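Local coordinates for NADP-dependent glyceraldehyde-3-phosphate dehydrogenase (Bacillus halodurans, PDB 3PRL), which probably oxidises glyceraldehyde 3-phosphate with NADP+ to 3-phosphoglycerate, without phosphorylation, as a member of the aldehyde dehydrogenase family, at residues V156-P161 and M234-G239; V183-A188 and I212-G217; L177-T182 and P468-M473; V256-G261 and S459-Q464; P230-I235 and K252-V257. All blocks are in the same frame, centred on the assembly; numbering follows the deposited sequence.

Contact 1 (V156-P161 and M234-G239)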
# COMPACT_ATOMS: atom_id res chain seq x y z
N VAL D 156 -21.14 10.69 -12.92
CA VAL D 156 -19.98 10.67 -13.82
C VAL D 156 -20.44 10.67 -15.26
O VAL D 156 -21.29 9.85 -15.64
CB VAL D 156 -19.01 9.46 -13.53
CG1 VAL D 156 -18.00 9.23 -14.65
CG2 VAL D 156 -18.28 9.67 -12.20
N LEU D 157 -19.89 11.58 -16.06
CA LEU D 157 -20.18 11.62 -17.49
C LEU D 157 -19.11 10.83 -18.22
O LEU D 157 -17.93 11.16 -18.15
CB LEU D 157 -20.24 13.06 -18.02
CG LEU D 157 -20.50 13.13 -19.54
CD1 LEU D 157 -21.96 12.90 -19.86
CD2 LEU D 157 -20.03 14.44 -20.13
N ALA D 158 -19.56 9.76 -18.87
CA ALA D 158 -18.70 8.87 -19.64
C ALA D 158 -19.02 9.06 -21.10
O ALA D 158 -20.18 8.88 -21.53
CB ALA D 158 -18.92 7.42 -19.24
N ILE D 159 -17.99 9.44 -21.86
CA ILE D 159 -18.14 9.71 -23.28
C ILE D 159 -17.15 8.81 -24.02
O ILE D 159 -15.94 8.98 -23.91
CB ILE D 159 -17.86 11.19 -23.63
CG1 ILE D 159 -18.38 12.13 -22.53
CG2 ILE D 159 -18.43 11.53 -25.05
CD1 ILE D 159 -17.69 13.51 -22.53
N SER D 160 -17.69 7.85 -24.76
CA SER D 160 -16.87 6.85 -25.42
C SER D 160 -16.80 7.02 -26.96
O SER D 160 -17.68 7.66 -27.54
CB SER D 160 -17.34 5.44 -25.02
OG SER D 160 -18.65 5.18 -25.49
N PRO D 161 -15.75 6.45 -27.60
CA PRO D 161 -15.48 6.60 -29.03
C PRO D 161 -16.09 5.49 -29.90
O PRO D 161 -16.74 4.59 -29.36
CB PRO D 161 -13.96 6.52 -29.08
CG PRO D 161 -13.63 5.52 -28.01
CD PRO D 161 -14.77 5.52 -26.99
N MET D 234 -17.76 14.81 -12.62
CA MET D 234 -16.57 14.22 -13.22
C MET D 234 -16.79 13.86 -14.69
O MET D 234 -17.85 13.30 -15.05
CB MET D 234 -16.16 12.95 -12.44
CG MET D 234 -14.76 12.41 -12.73
SD MET D 234 -14.69 11.04 -13.91
CE MET D 234 -12.95 10.66 -13.71
N ILE D 235 -15.79 14.17 -15.52
CA ILE D 235 -15.80 13.78 -16.94
C ILE D 235 -14.67 12.81 -17.29
O ILE D 235 -13.52 13.07 -16.96
CB ILE D 235 -15.72 15.01 -17.93
CG1 ILE D 235 -16.79 16.05 -17.62
CG2 ILE D 235 -15.82 14.56 -19.40
CD1 ILE D 235 -18.16 15.56 -17.79
N THR D 236 -15.01 11.71 -17.96
CA THR D 236 -14.00 10.83 -18.57
C THR D 236 -14.25 10.58 -20.05
O THR D 236 -15.29 10.06 -20.46
CB THR D 236 -13.85 9.51 -17.80
OG1 THR D 236 -12.89 8.69 -18.47
CG2 THR D 236 -15.20 8.78 -17.67
N PHE D 237 -13.26 10.93 -20.87
CA PHE D 237 -13.49 11.00 -22.30
C PHE D 237 -12.36 10.38 -23.09
O PHE D 237 -11.17 10.63 -22.83
CB PHE D 237 -13.72 12.47 -22.69
CG PHE D 237 -13.63 12.75 -24.18
CD1 PHE D 237 -14.77 12.75 -24.97
CD2 PHE D 237 -12.41 13.03 -24.77
CE1 PHE D 237 -14.70 13.03 -26.34
CE2 PHE D 237 -12.32 13.30 -26.13
CZ PHE D 237 -13.47 13.30 -26.92
N THR D 238 -12.76 9.57 -24.07
CA THR D 238 -11.85 9.04 -25.05
C THR D 238 -12.32 9.50 -26.42
O THR D 238 -13.51 9.36 -26.75
CB THR D 238 -11.80 7.51 -25.01
OG1 THR D 238 -11.40 7.09 -23.71
CG2 THR D 238 -10.85 6.98 -26.03
N GLY D 239 -11.41 10.05 -27.22
CA GLY D 239 -11.74 10.47 -28.56
C GLY D 239 -10.68 11.34 -29.21
O GLY D 239 -9.48 11.19 -28.95
O HOH W 1 -15.31 9.82 -28.92
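Two parallel neighbours of the cofactor-domain sheet, strand 144-159 and strand 234-238, meet here, with Leu157 set beside Ile235 and Ile159 beside Phe237. Four nearly straight backbone bonds join them, from Leu157 N to Met234 O (2.9 Å), Thr236 N to Leu157 O (3.0 Å), Ile159 N to Thr236 O and Thr238 N to Ile159 O. On the face of Ile159 and Phe237, Ile159 CB sits at the edge of the Phe237 ring, 3.7 Å from CD1. The CD1 end of Ile159 reaches back to Ile235 CG2 at 3.8 Å, because CG1 lies beside the backbone N (chi1 -37°). Helix 241-250 covers this face through Ile247. On the other face Val156 and Met234 run side by side, Val156 CG1 against SD at 3.8 Å, and Lys172 of helix 167-178 packs over Ala158 and Thr236. Past the last bond, Pro161 CG rests on Thr238 CG2 at 3.7 Å, and a water bonds to Thr238 O at 2.9 Å. Thr238 OG1 is hydrogen-bonded to Lys172. Ser160, an NADP+-binding residue, lies near the C-terminal end of the first strand, as expected of a Rossmann-like parallel sheet, whose cofactor site lies at that end.

Contact 2 (V183-A188 and I212-G217)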
# COMPACT_ATOMS: atom_id res chain seq x y z
N VAL D 183 -24.00 7.13 -13.53
CA VAL D 183 -23.46 7.43 -14.85
C VAL D 183 -24.48 8.05 -15.81
O VAL D 183 -25.61 7.57 -15.97
CB VAL D 183 -22.76 6.21 -15.50
CG1 VAL D 183 -22.34 6.53 -16.92
CG2 VAL D 183 -21.53 5.78 -14.71
N VAL D 184 -24.05 9.14 -16.43
CA VAL D 184 -24.64 9.59 -17.67
C VAL D 184 -23.71 9.12 -18.79
O VAL D 184 -22.55 9.54 -18.85
CB VAL D 184 -24.88 11.11 -17.68
CG1 VAL D 184 -25.39 11.57 -19.03
CG2 VAL D 184 -25.88 11.45 -16.62
N PHE D 185 -24.22 8.21 -19.62
CA PHE D 185 -23.46 7.58 -20.70
C PHE D 185 -23.80 8.17 -22.07
O PHE D 185 -24.95 8.08 -22.53
CB PHE D 185 -23.71 6.06 -20.72
CG PHE D 185 -23.00 5.32 -21.86
CD1 PHE D 185 -21.70 5.66 -22.24
CD2 PHE D 185 -23.63 4.26 -22.53
CE1 PHE D 185 -21.04 5.00 -23.28
CE2 PHE D 185 -22.97 3.57 -23.56
CZ PHE D 185 -21.67 3.94 -23.94
N LYS D 186 -22.80 8.76 -22.72
CA LYS D 186 -22.95 9.25 -24.11
C LYS D 186 -22.01 8.52 -25.08
O LYS D 186 -20.84 8.87 -25.15
CB LYS D 186 -22.73 10.78 -24.20
CG LYS D 186 -22.85 11.40 -25.63
CD LYS D 186 -24.00 10.79 -26.45
CE LYS D 186 -23.77 10.84 -27.96
NZ LYS D 186 -24.43 9.69 -28.66
N PRO D 187 -22.53 7.51 -25.82
CA PRO D 187 -21.67 6.82 -26.80
C PRO D 187 -21.34 7.70 -27.99
O PRO D 187 -22.07 8.64 -28.26
CB PRO D 187 -22.54 5.65 -27.28
CG PRO D 187 -23.93 6.03 -26.96
CD PRO D 187 -23.87 6.90 -25.75
N ALA D 188 -20.25 7.42 -28.71
CA ALA D 188 -20.10 7.99 -30.04
C ALA D 188 -21.34 7.56 -30.84
O ALA D 188 -21.83 6.42 -30.68
CB ALA D 188 -18.84 7.48 -30.69
N ILE D 212 -27.53 4.11 -14.23
CA ILE D 212 -27.08 4.27 -15.60
C ILE D 212 -28.18 4.93 -16.43
O ILE D 212 -29.32 4.45 -16.48
CB ILE D 212 -26.64 2.90 -16.22
CG1 ILE D 212 -26.17 3.06 -17.69
CG2 ILE D 212 -27.74 1.84 -16.10
CD1 ILE D 212 -24.80 3.74 -17.84
N GLN D 213 -27.83 6.06 -17.05
CA GLN D 213 -28.68 6.74 -18.03
C GLN D 213 -27.91 6.81 -19.35
O GLN D 213 -26.69 7.06 -19.35
CB GLN D 213 -29.03 8.15 -17.55
CG GLN D 213 -29.44 8.22 -16.07
CD GLN D 213 -30.88 7.83 -15.82
OE1 GLN D 213 -31.35 6.76 -16.26
NE2 GLN D 213 -31.61 8.70 -15.12
N VAL D 214 -28.60 6.56 -20.47
CA VAL D 214 -27.97 6.70 -21.79
C VAL D 214 -28.47 7.97 -22.46
O VAL D 214 -29.67 8.18 -22.60
CB VAL D 214 -28.26 5.49 -22.72
CG1 VAL D 214 -27.45 5.61 -24.03
CG2 VAL D 214 -27.96 4.17 -22.02
N VAL D 215 -27.54 8.84 -22.83
CA VAL D 215 -27.90 10.04 -23.55
C VAL D 215 -27.38 9.92 -24.96
O VAL D 215 -26.20 9.70 -25.17
CB VAL D 215 -27.42 11.35 -22.85
CG1 VAL D 215 -28.25 11.60 -21.58
CG2 VAL D 215 -25.91 11.30 -22.54
N THR D 216 -28.28 10.02 -25.94
CA THR D 216 -27.88 10.04 -27.33
C THR D 216 -28.43 11.30 -27.99
O THR D 216 -29.46 11.83 -27.59
CB THR D 216 -28.33 8.78 -28.10
OG1 THR D 216 -29.75 8.61 -27.96
CG2 THR D 216 -27.60 7.53 -27.59
N GLY D 217 -27.73 11.76 -29.01
CA GLY D 217 -28.08 13.00 -29.65
C GLY D 217 -26.97 13.39 -30.57
O GLY D 217 -25.85 12.87 -30.47
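Three backbone hydrogen bonds tie Phe185 and its neighbours to strand 212-214: Gln213 N to Val183 O at 2.9 Å, Phe185 N to Gln213 O at 2.7 Å, and Val215 N to Phe185 O, also 2.7 Å. The last is less regular, its donor tilted 25° from the carbonyl plane, where the second segment is already leaving the strand. Phe185 O also receives the CA-H of Val214. Beyond this ladder the polar ends turn elsewhere: Gln213 OE1 takes the backbone N-H of Asn17, and Thr216 OG1 bonds to Pro44 O. Lys186, which binds NADP+, starts out straight with CG anti to its own N (chi1 180°); the middle of its chain is modelled too close to Val215 O and is doubtful, but NZ ends near Thr216 and makes a weak bond to Pro187 O.

The packing divides between the two faces. With Val183 and Phe185, Ile212 extends CD1 to within 3.8 Å of Val183 CG1 and 3.9 Å of Phe185 CB, the methyl bridging the two. The Phe185 ring has Pro187 CD over the centre of one face, 3.9 Å above its plane. With Val184, the branched ends of two valines meet, Val184 CG1 lying 3.6 Å from Val215 CG2.

Strands 182-186 and 212-214 are the parallel arms of a beta-alpha-beta unit whose connecting helix 192-204 touches Phe185 and Val214 through Val199. Helix 167-178 packs against Val183 and Phe185 as well, strand 144-159 pairs with strand 182-186 on its other side, and Leu15 of strand 10-16 lies against Ile212 and Val214.

Contact 3 (L177-T182 and P468-M473)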
# COMPACT_ATOMS: atom_id res chain seq x y z
N LEU D 177 -19.64 2.94 -11.30
CA LEU D 177 -20.79 2.43 -10.54
C LEU D 177 -20.35 1.65 -9.31
O LEU D 177 -20.98 1.74 -8.25
CB LEU D 177 -21.66 1.51 -11.39
CG LEU D 177 -22.16 1.96 -12.77
CD1 LEU D 177 -22.88 0.79 -13.41
CD2 LEU D 177 -23.05 3.18 -12.71
N VAL D 178 -19.28 0.87 -9.46
CA VAL D 178 -18.86 0.02 -8.35
C VAL D 178 -18.30 0.83 -7.18
O VAL D 178 -18.30 0.34 -6.03
CB VAL D 178 -17.89 -1.09 -8.77
CG1 VAL D 178 -16.48 -0.54 -8.98
CG2 VAL D 178 -17.90 -2.18 -7.73
N THR D 179 -17.85 2.05 -7.45
CA THR D 179 -17.33 2.91 -6.36
C THR D 179 -18.43 3.82 -5.86
O THR D 179 -18.19 4.67 -4.99
CB THR D 179 -16.11 3.75 -6.76
OG1 THR D 179 -16.48 4.70 -7.76
CG2 THR D 179 -14.96 2.87 -7.26
N GLY D 180 -19.63 3.66 -6.41
CA GLY D 180 -20.80 4.30 -5.84
C GLY D 180 -21.24 5.59 -6.49
O GLY D 180 -22.06 6.32 -5.93
N ASN D 181 -20.68 5.88 -7.67
CA ASN D 181 -21.13 6.99 -8.52
C ASN D 181 -22.31 6.51 -9.36
O ASN D 181 -22.58 5.33 -9.40
CB ASN D 181 -19.99 7.44 -9.45
CG ASN D 181 -18.77 7.94 -8.68
OD1 ASN D 181 -18.72 9.11 -8.30
ND2 ASN D 181 -17.77 7.06 -8.47
N THR D 182 -23.00 7.44 -10.02
CA THR D 182 -23.94 7.08 -11.08
C THR D 182 -23.40 7.59 -12.43
O THR D 182 -22.42 8.35 -12.47
CB THR D 182 -25.38 7.55 -10.79
OG1 THR D 182 -25.41 8.96 -10.58
CG2 THR D 182 -25.90 6.84 -9.54
N PRO D 468 -6.22 2.72 -11.25
CA PRO D 468 -6.15 4.18 -11.38
C PRO D 468 -7.52 4.78 -11.71
O PRO D 468 -7.83 5.88 -11.26
CB PRO D 468 -5.18 4.39 -12.56
CG PRO D 468 -4.31 3.18 -12.52
CD PRO D 468 -5.20 2.05 -12.09
N SER D 469 -8.31 4.03 -12.49
CA SER D 469 -9.69 4.41 -12.79
C SER D 469 -10.51 4.56 -11.52
O SER D 469 -11.22 5.55 -11.37
CB SER D 469 -10.34 3.38 -13.71
OG SER D 469 -9.76 3.50 -15.00
N LEU D 470 -10.42 3.60 -10.62
CA LEU D 470 -11.22 3.65 -9.37
C LEU D 470 -10.96 4.89 -8.53
O LEU D 470 -11.90 5.46 -7.96
CB LEU D 470 -11.00 2.38 -8.55
CG LEU D 470 -11.58 1.16 -9.26
CD1 LEU D 470 -10.94 -0.11 -8.79
CD2 LEU D 470 -13.07 1.10 -9.03
N LEU D 471 -9.68 5.28 -8.46
CA LEU D 471 -9.20 6.46 -7.72
C LEU D 471 -9.66 7.76 -8.36
O LEU D 471 -9.91 8.76 -7.67
CB LEU D 471 -7.65 6.46 -7.66
CG LEU D 471 -6.93 5.65 -6.55
CD1 LEU D 471 -7.63 4.36 -6.15
CD2 LEU D 471 -5.46 5.35 -6.89
N SER D 472 -9.74 7.76 -9.68
CA SER D 472 -10.18 8.95 -10.38
C SER D 472 -11.69 9.12 -10.23
O SER D 472 -12.22 10.22 -10.47
CB SER D 472 -9.78 8.86 -11.85
OG SER D 472 -10.47 7.80 -12.47
N MET D 473 -12.36 8.06 -9.78
CA MET D 473 -13.81 8.05 -9.61
C MET D 473 -14.26 8.43 -8.20
O MET D 473 -15.45 8.45 -7.90
CB MET D 473 -14.38 6.66 -9.93
CG MET D 473 -14.00 6.09 -11.29
SD MET D 473 -14.93 6.75 -12.69
CE MET D 473 -14.03 6.06 -14.08
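Asn181 makes the one hydrogen bond between the turn after helix 167-178 and the end of helix 466-472: its ND2 donates to Met473 O at 2.8 Å. The bond is bent, 148° at the hydrogen, and the acceptor lies somewhat out of the Asn181 amide plane. The amide is held on both sides, since ND2 also bonds to Ala176 O and OD1 accepts from Gly154 N, an arrangement that fixes the rotation of the group. A leucine in its place would probably leave Met473 O without this donor and lose the side-chain link to Gly154 N.

The apolar part is small. Val178 CG1, placed between its backbone N and carbonyl carbon (chi1 77°), reaches across to Leu470 CD2 at 3.8 Å, the two side chains meeting at a slant. Met473 CB closes over the polar corner, 3.6 Å from Thr179 OG1 and 3.7 Å from Asn181 ND2. That hydroxyl is hydrogen-bonded to Pro175 O, back in its own helix. Pro175 also touches Leu470 and Met473, extending the packing along helix 167-178.

Backbone bonding shapes the turn itself. Gly180 N returns to Leu177 O at 3.0 Å, and Gly180 takes the positive phi of 98° that glycine accommodates readily. With that phi and two bonds back into the last turn, this is a Schellman motif, the C-terminal stop of a helix, here turning the chain into strand 182-186.

Contact 4 (V256-G261 and S459-Q464)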
# COMPACT_ATOMS: atom_id res chain seq x y z
N VAL D 256 -11.35 16.08 -14.84
CA VAL D 256 -11.52 15.70 -16.23
C VAL D 256 -10.38 14.79 -16.68
O VAL D 256 -9.21 15.16 -16.64
CB VAL D 256 -11.66 16.93 -17.18
CG1 VAL D 256 -12.02 16.47 -18.59
CG2 VAL D 256 -12.73 17.87 -16.68
N VAL D 257 -10.76 13.59 -17.10
CA VAL D 257 -9.84 12.57 -17.55
C VAL D 257 -10.02 12.43 -19.07
O VAL D 257 -11.13 12.30 -19.57
CB VAL D 257 -10.08 11.24 -16.77
CG1 VAL D 257 -9.49 10.02 -17.49
CG2 VAL D 257 -9.49 11.34 -15.35
N LEU D 258 -8.91 12.51 -19.81
CA LEU D 258 -8.97 12.44 -21.26
C LEU D 258 -8.00 11.42 -21.84
O LEU D 258 -6.82 11.37 -21.45
CB LEU D 258 -8.69 13.82 -21.89
CG LEU D 258 -9.49 15.06 -21.48
CD1 LEU D 258 -8.81 16.34 -21.96
CD2 LEU D 258 -10.90 14.97 -22.04
N GLU D 259 -8.52 10.61 -22.75
CA GLU D 259 -7.71 9.73 -23.57
C GLU D 259 -7.84 10.23 -25.00
O GLU D 259 -8.90 10.13 -25.60
CB GLU D 259 -8.19 8.28 -23.41
CG GLU D 259 -8.32 7.88 -21.94
CD GLU D 259 -8.92 6.51 -21.73
OE1 GLU D 259 -8.63 5.92 -20.67
OE2 GLU D 259 -9.69 6.04 -22.59
N LEU D 260 -6.76 10.79 -25.53
CA LEU D 260 -6.81 11.39 -26.87
C LEU D 260 -5.86 10.70 -27.85
O LEU D 260 -5.59 9.50 -27.72
CB LEU D 260 -6.56 12.92 -26.79
CG LEU D 260 -7.34 13.61 -25.65
CD1 LEU D 260 -6.93 15.03 -25.39
CD2 LEU D 260 -8.83 13.53 -25.86
N GLY D 261 -5.38 11.44 -28.84
CA GLY D 261 -4.61 10.85 -29.92
C GLY D 261 -3.16 10.53 -29.61
O GLY D 261 -2.57 11.05 -28.64
N SER D 459 -1.92 14.13 -25.81
CA SER D 459 -2.48 12.77 -25.80
C SER D 459 -3.46 12.44 -24.65
O SER D 459 -4.16 11.41 -24.69
CB SER D 459 -1.34 11.74 -25.80
OG SER D 459 -0.77 11.61 -27.10
N GLY D 460 -3.49 13.29 -23.62
CA GLY D 460 -4.50 13.13 -22.57
C GLY D 460 -4.26 13.86 -21.26
O GLY D 460 -3.39 14.72 -21.17
N LEU D 461 -5.06 13.49 -20.27
CA LEU D 461 -5.14 14.16 -18.98
C LEU D 461 -5.61 13.12 -17.94
O LEU D 461 -6.59 12.41 -18.17
CB LEU D 461 -6.09 15.36 -19.08
CG LEU D 461 -6.35 16.32 -17.92
CD1 LEU D 461 -5.08 16.97 -17.42
CD2 LEU D 461 -7.37 17.40 -18.33
N GLY D 462 -4.89 13.02 -16.83
CA GLY D 462 -5.16 11.98 -15.82
C GLY D 462 -4.72 10.59 -16.22
O GLY D 462 -3.90 10.44 -17.12
N VAL D 463 -5.27 9.56 -15.56
CA VAL D 463 -4.80 8.16 -15.69
C VAL D 463 -5.94 7.14 -15.71
O VAL D 463 -6.96 7.33 -15.02
CB VAL D 463 -3.92 7.73 -14.49
CG1 VAL D 463 -2.86 6.69 -14.92
CG2 VAL D 463 -3.28 8.94 -13.79
N GLN D 464 -5.75 6.06 -16.46
CA GLN D 464 -6.68 4.93 -16.45
C GLN D 464 -5.97 3.61 -16.20
O GLN D 464 -4.86 3.56 -15.68
CB GLN D 464 -7.47 4.87 -17.77
CG GLN D 464 -8.98 5.07 -17.63
CD GLN D 464 -9.76 3.76 -17.56
OE1 GLN D 464 -9.19 2.66 -17.63
NE2 GLN D 464 -11.08 3.87 -17.41
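Leu258 and Leu461 form an antiparallel hydrogen-bonded pair, Leu258 N to Leu461 O at 2.8 Å and Leu461 N to Leu258 O at 3.0 Å, by which the short strand 460-461 pairs antiparallel with strand 256-259, beside the parallel strands of the cofactor-domain sheet. The next bond, Leu260 N to Ser459 O at 2.8 Å, has its donor 44° above the carbonyl plane. Between the two lies Gly460, opposite Glu259 in a non-hydrogen-bonded pair; a side chain there would run into Leu258 O, so the close approach depends on glycine.

On the leucine face, Leu461 has CG anti to its backbone N (chi1 -177°), which swings the branch over Val256; CD2 then lies 4.0 Å from Leu258 CD1. Met253 and Ile254 of the second subunit pack on Leu258 and Leu461 respectively, so this edge belongs to the subunit interface.

The other face carries Glu259, the predicted active-site residue. Both it and Gln464 are modelled in two conformers; in the one described, OE1 touches aliphatic Gln464 CG and forms a salt bridge with Arg446, while Gln464 NE2 bonds to Ala171 O.

Where the strands part, Leu260 CB leans on Ser459 O at 3.5 Å. The Ser459 hydroxyl, bonded to Gly413 N, also donates to Gly261 O, though the modelled 2.4 Å between OG and Gly261 O is doubtfully short.

Contact 5 (P230-I235 and K252-V257)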
# COMPACT_ATOMS: atom_id res chain seq x y z
N PRO D 230 -23.73 21.88 -14.35
CA PRO D 230 -23.39 21.86 -12.92
C PRO D 230 -23.69 20.53 -12.23
O PRO D 230 -23.10 20.24 -11.19
CB PRO D 230 -24.25 22.99 -12.33
CG PRO D 230 -25.32 23.24 -13.33
CD PRO D 230 -24.69 22.96 -14.66
N GLY D 231 -24.57 19.72 -12.82
CA GLY D 231 -24.92 18.39 -12.28
C GLY D 231 -23.88 17.30 -12.47
O GLY D 231 -24.03 16.19 -11.95
N ILE D 232 -22.83 17.61 -13.23
CA ILE D 232 -21.74 16.67 -13.52
C ILE D 232 -20.56 16.94 -12.59
O ILE D 232 -20.09 18.09 -12.47
CB ILE D 232 -21.29 16.77 -15.01
CG1 ILE D 232 -22.45 16.45 -15.98
CG2 ILE D 232 -20.05 15.91 -15.28
CD1 ILE D 232 -22.93 15.00 -16.00
N ASP D 233 -20.09 15.88 -11.93
CA ASP D 233 -19.06 15.99 -10.93
C ASP D 233 -17.75 15.39 -11.41
O ASP D 233 -16.77 15.43 -10.71
CB ASP D 233 -19.52 15.31 -9.63
CG ASP D 233 -20.90 15.76 -9.20
OD1 ASP D 233 -21.01 16.87 -8.64
OD2 ASP D 233 -21.88 15.02 -9.45
N MET D 234 -17.76 14.81 -12.62
CA MET D 234 -16.57 14.22 -13.22
C MET D 234 -16.79 13.86 -14.69
O MET D 234 -17.85 13.30 -15.05
CB MET D 234 -16.16 12.95 -12.44
CG MET D 234 -14.76 12.41 -12.73
SD MET D 234 -14.69 11.04 -13.91
CE MET D 234 -12.95 10.66 -13.71
N ILE D 235 -15.79 14.17 -15.52
CA ILE D 235 -15.80 13.78 -16.94
C ILE D 235 -14.67 12.81 -17.29
O ILE D 235 -13.52 13.07 -16.96
CB ILE D 235 -15.72 15.01 -17.93
CG1 ILE D 235 -16.79 16.05 -17.62
CG2 ILE D 235 -15.82 14.56 -19.40
CD1 ILE D 235 -18.16 15.56 -17.79
N LYS D 252 -15.56 23.31 -15.99
CA LYS D 252 -14.89 23.93 -14.85
C LYS D 252 -15.26 23.24 -13.56
O LYS D 252 -16.33 22.60 -13.46
CB LYS D 252 -15.15 25.45 -14.78
CG LYS D 252 -16.52 25.90 -14.25
CD LYS D 252 -16.39 27.34 -13.70
CE LYS D 252 -17.73 27.95 -13.26
NZ LYS D 252 -18.18 27.47 -11.92
N MET D 253 -14.36 23.34 -12.59
CA MET D 253 -14.55 22.92 -11.19
C MET D 253 -14.74 21.43 -10.96
O MET D 253 -15.16 21.02 -9.86
CB MET D 253 -15.68 23.70 -10.52
CG MET D 253 -15.35 25.14 -10.27
SD MET D 253 -13.97 25.50 -9.15
CE MET D 253 -14.26 24.41 -7.74
N ILE D 254 -14.41 20.63 -11.97
CA ILE D 254 -14.50 19.17 -11.82
C ILE D 254 -13.29 18.43 -12.38
O ILE D 254 -12.52 18.98 -13.18
CB ILE D 254 -15.83 18.62 -12.41
CG1 ILE D 254 -15.80 18.62 -13.95
CG2 ILE D 254 -17.04 19.40 -11.85
CD1 ILE D 254 -16.99 17.91 -14.58
N PRO D 255 -13.10 17.19 -11.94
CA PRO D 255 -12.00 16.42 -12.52
C PRO D 255 -12.34 16.03 -13.95
O PRO D 255 -13.50 15.69 -14.23
CB PRO D 255 -11.93 15.17 -11.64
CG PRO D 255 -12.85 15.45 -10.45
CD PRO D 255 -13.81 16.45 -10.87
N VAL D 256 -11.35 16.08 -14.84
CA VAL D 256 -11.52 15.70 -16.23
C VAL D 256 -10.38 14.79 -16.68
O VAL D 256 -9.21 15.16 -16.64
CB VAL D 256 -11.66 16.93 -17.18
CG1 VAL D 256 -12.02 16.47 -18.59
CG2 VAL D 256 -12.73 17.87 -16.68
N VAL D 257 -10.76 13.59 -17.10
CA VAL D 257 -9.84 12.57 -17.55
C VAL D 257 -10.02 12.43 -19.07
O VAL D 257 -11.13 12.30 -19.57
CB VAL D 257 -10.08 11.24 -16.77
CG1 VAL D 257 -9.49 10.02 -17.49
CG2 VAL D 257 -9.49 11.34 -15.35
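Ile254 fills the tight part, pushing its CD1 methyl between Ile235 CG1 at 3.6 Å and Ile232 CG2 at 3.7 Å. Its CG1 stands between the backbone N and the carbonyl carbon (chi1 74°), which turns that arm inward, while CG2 lies 3.4 Å from Ile232 O. Asp233 O sits close by, 3.1 Å from Pro255 CD and also against Ile254 CB. An alanine here in place of Ile254 is likely to open a gap between Ile232 and Ile235 where the methyl now sits. Beside it the strands begin their parallel pairing with two almost straight bonds, Ile235 N to Pro255 O at 3.0 Å, in the carbonyl plane, and Val257 N to Ile235 O at 2.8 Å. Val256 CG1 follows on the isoleucine face, 4.0 Å from Ile235 CB. On the opposite face, Met234 CE reaches Val257 CG2 at 3.9 Å, its chain bent at chi2.

The other side is looser. The Asp233 side chain points away, its carboxylate taking the backbone N-H of Val155 through OD2. Lys252 is exposed, and its amine forms a salt bridge with Glu245 of the second subunit.

Here strand 234-238, helix 241-250 and strand 256-259 make a beta-alpha-beta unit, with Ile247 of the helix on Ile235 and Val256. Since proline has no N-H to give, Pro255 can join the ladder through its carbonyl alone, so before the first rung the segments meet mainly through apolar contacts of Ile254 and Pro255, with two carbonyl oxygens beside them.

Contacts 2, 1, 5 and 4 run in that order across one sheet. Contacts 1 and 2 are joined by backbone pairs such as Ala158 O to Lys186 N at 2.9 Å, their centres 10 Å apart. Contact 5 shares Met234 and Ile235 with contact 1, and Val256 and Val257 with contact 4. Contact 3 lies at the opposite ends of the strands from the cofactor residues, linked to contact 1 by Val156 N to Thr182 O at 2.7 Å. NADP+-binding Ser160 and Lys186 belong to contacts 1 and 2, and the predicted active-site Glu259 to contact 4. The centres of contacts 2 and 4 lie about 19 Å apart. Contacts 4 and 5 both touch the second subunit.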